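Local coordinates for protein putative phosphoribosyltransferase (Neisseria gonorrhoeae, PDB 5VOG) that binds guanosine-5',3'-tetraphosphate (ppGpp) and belongs to the type I phosphoribosyltransferase family, whose members are generally assigned glycosyltransferase activity, at residues Leu102-Glu106 against Val131-His135. Residues are numbered along the deposited sequence; the frame is centred on the assembly and turned at random.
Sequences LVVDE and VAVLH. With G4P (guanosine-5',3'-tetraphosphate), chain D.
Val103 to Asp105 run parallel to Val131 to Val133 as neighbouring strands of the central sheet, their axes 4.6 Å apart at closest approach, and Ala132 is held through both backbone polar groups: its N donates to Val103 O (2.8 Å) and its O accepts Asp105 N. Asp105 O then receives Leu134 N. Although both strands turn a corner, at Glu106 and at Leu134, the pairing continues past it, with His135 N reaching Glu106 O at 2.9 Å, tilted 25° from the carbonyl plane. On the face carrying Leu102 and Ala132, the forked end of Leu102 sets both methyls against Ala132 CB, CD1 at 3.9 Å; helix 17-33 covers both residues through Ile31. The other face pairs Val103 CB with Val131 CG2 and Asp105 CB with Val133 CG1, both loose aliphatic contacts at 4.2 Å. Leu134 CB packs on Glu106 O, while its CG sits over the centre of one face of the His135 ring, whose ND1 is hydrogen-bonded to Tyr164. Asp105 OD1 accepts Glu106 N (2.9 Å) on its anti side, 23° out of the carboxylate plane, tying the carboxylate to the turn. Bent at chi2 (-79°), the Glu106 side chain brings OE2 to the ribose O2' of ppGpp, which donates to it at 2.6 Å. The strand ends thus present two adjacent carboxylates, as in the acidic pair of type I phosphoribosyltransferases, and Glu106 OE2, as acceptor of the O2' hydroxyl, fixes the ribose there.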
loop_
_atom_site.group_PDB
_atom_site.type_symbol
_atom_site.label_atom_id
_atom_site.label_comp_id
_atom_site.label_asym_id
_atom_site.label_seq_id
_atom_site.Cartn_x
_atom_site.Cartn_y
_atom_site.Cartn_z
ATOM N N LEU A 102 12.940 -1.085 7.805
ATOM C CA LEU A 102 12.813 -2.303 7.007
ATOM C C LEU A 102 12.213 -1.926 5.657
ATOM O O LEU A 102 11.037 -1.552 5.576
ATOM C CB LEU A 102 11.932 -3.333 7.716
ATOM C CG LEU A 102 11.763 -4.666 6.989
ATOM C CD1 LEU A 102 13.098 -5.422 6.973
ATOM C CD2 LEU A 102 10.654 -5.504 7.619
ATOM N N VAL A 103 13.011 -2.036 4.600
ATOM C CA VAL A 103 12.543 -1.777 3.241
ATOM C C VAL A 103 11.751 -2.993 2.772
ATOM O O VAL A 103 12.201 -4.126 2.947
ATOM C CB VAL A 103 13.743 -1.492 2.320
ATOM C CG1 VAL A 103 13.309 -1.263 0.884
ATOM C CG2 VAL A 103 14.559 -0.300 2.855
ATOM N N VAL A 104 10.568 -2.772 2.185
ATOM C CA VAL A 104 9.658 -3.861 1.813
ATOM C C VAL A 104 9.320 -3.768 0.328
ATOM O O VAL A 104 8.943 -2.699 -0.162
ATOM C CB VAL A 104 8.366 -3.838 2.657
ATOM C CG1 VAL A 104 7.407 -4.940 2.196
ATOM C CG2 VAL A 104 8.676 -3.946 4.145
ATOM N N ASP A 105 9.428 -4.890 -0.390
ATOM C CA ASP A 105 8.991 -4.937 -1.782
ATOM C C ASP A 105 8.391 -6.308 -2.068
ATOM O O ASP A 105 8.500 -7.228 -1.254
ATOM C CB ASP A 105 10.137 -4.607 -2.745
ATOM C CG ASP A 105 9.676 -3.813 -3.952
ATOM O OD1 ASP A 105 8.487 -3.915 -4.317
ATOM O OD2 ASP A 105 10.504 -3.090 -4.549
ATOM N N GLU A 106 7.721 -6.446 -3.224
ATOM C CA GLU A 106 7.040 -7.721 -3.470
ATOM C C GLU A 106 7.936 -8.767 -4.136
ATOM O O GLU A 106 7.827 -9.950 -3.801
ATOM C CB GLU A 106 5.743 -7.522 -4.284
ATOM C CG GLU A 106 5.804 -7.723 -5.805
ATOM C CD GLU A 106 6.392 -6.529 -6.550
ATOM O OE1 GLU A 106 7.339 -5.908 -6.039
ATOM O OE2 GLU A 106 5.906 -6.212 -7.656
ATOM N N VAL A 131 16.099 -5.330 4.514
ATOM C CA VAL A 131 15.190 -5.467 3.383
ATOM C C VAL A 131 14.431 -6.781 3.496
ATOM O O VAL A 131 14.989 -7.818 3.880
ATOM C CB VAL A 131 15.931 -5.344 2.030
ATOM C CG1 VAL A 131 16.874 -6.496 1.812
ATOM C CG2 VAL A 131 14.938 -5.230 0.878
ATOM N N ALA A 132 13.132 -6.715 3.204
ATOM C CA ALA A 132 12.234 -7.860 3.232
ATOM C C ALA A 132 11.455 -7.888 1.928
ATOM O O ALA A 132 10.825 -6.889 1.562
ATOM C CB ALA A 132 11.264 -7.773 4.416
ATOM N N VAL A 133 11.501 -9.009 1.215
ATOM C CA VAL A 133 10.760 -9.162 -0.030
ATOM C C VAL A 133 9.858 -10.379 0.081
ATOM O O VAL A 133 10.201 -11.373 0.727
ATOM C CB VAL A 133 11.678 -9.278 -1.265
ATOM C CG1 VAL A 133 12.341 -7.961 -1.550
ATOM C CG2 VAL A 133 12.725 -10.371 -1.065
ATOM N N LEU A 134 8.682 -10.284 -0.536
ATOM C CA LEU A 134 7.741 -11.396 -0.508
ATOM C C LEU A 134 8.301 -12.608 -1.248
ATOM O O LEU A 134 8.353 -13.719 -0.697
ATOM C CB LEU A 134 6.408 -10.940 -1.109
ATOM C CG LEU A 134 5.358 -11.985 -1.495
ATOM C CD1 LEU A 134 4.870 -12.767 -0.285
ATOM C CD2 LEU A 134 4.183 -11.288 -2.181
ATOM N N HIS A 135 8.747 -12.409 -2.489
ATOM C CA HIS A 135 9.213 -13.480 -3.361
ATOM C C HIS A 135 10.623 -13.192 -3.839
ATOM O O HIS A 135 10.887 -12.116 -4.388
ATOM C CB HIS A 135 8.297 -13.621 -4.573
ATOM C CG HIS A 135 6.919 -14.064 -4.227
ATOM N ND1 HIS A 135 5.793 -13.479 -4.765
ATOM C CD2 HIS A 135 6.484 -15.055 -3.414
ATOM C CE1 HIS A 135 4.722 -14.089 -4.291
ATOM N NE2 HIS A 135 5.114 -15.053 -3.474
HETATM P PB G4P D . 13.928 -5.767 -7.733
HETATM O O1B G4P D . 14.965 -4.765 -7.631
HETATM O O2B G4P D . 14.423 -7.194 -8.058
HETATM O O3B G4P D . 13.053 -5.794 -6.440
HETATM O O3A G4P D . 12.857 -5.365 -8.844
HETATM P PA G4P D . 13.030 -5.047 -10.391
HETATM O O1A G4P D . 13.659 -3.725 -10.601
HETATM O O2A G4P D . 13.740 -6.194 -11.065
HETATM O "O5'" G4P D . 11.490 -5.095 -10.861
HETATM C "C5'" G4P D . 11.006 -4.374 -12.011
HETATM C "C4'" G4P D . 9.535 -4.663 -12.160
HETATM O "O4'" G4P D . 9.340 -6.021 -12.590
HETATM C "C3'" G4P D . 8.721 -4.502 -10.872
HETATM O "O3'" G4P D . 7.683 -3.525 -11.103
HETATM C "C2'" G4P D . 8.120 -5.882 -10.593
HETATM O "O2'" G4P D . 6.793 -5.839 -10.070
HETATM C "C1'" G4P D . 8.169 -6.517 -11.981
HETATM N N9 G4P D . 8.286 -7.975 -11.917
HETATM C C8 G4P D . 9.442 -8.706 -11.865
HETATM N N7 G4P D . 9.230 -10.000 -11.797
HETATM C C5 G4P D . 7.849 -10.122 -11.804
HETATM C C6 G4P D . 7.003 -11.276 -11.765
HETATM O O6 G4P D . 7.348 -12.460 -11.710
HETATM N N1 G4P D . 5.664 -10.942 -11.809
HETATM C C2 G4P D . 5.171 -9.664 -11.879
HETATM N N2 G4P D . 3.843 -9.528 -11.935
HETATM N N3 G4P D . 5.945 -8.583 -11.916
HETATM C C4 G4P D . 7.258 -8.880 -11.877
HETATM P PC G4P D . 7.932 -1.969 -10.976
HETATM O O1C G4P D . 8.549 -1.425 -12.217
HETATM O O2C G4P D . 8.760 -1.805 -9.731
HETATM O O3C G4P D . 6.486 -1.353 -10.713
HETATM P PD G4P D . 5.435 -1.452 -9.517
HETATM O O1D G4P D . 6.192 -1.976 -8.342
HETATM O O2D G4P D . 4.923 -0.009 -9.305
HETATM O O3D G4P D . 4.333 -2.346 -10.022
#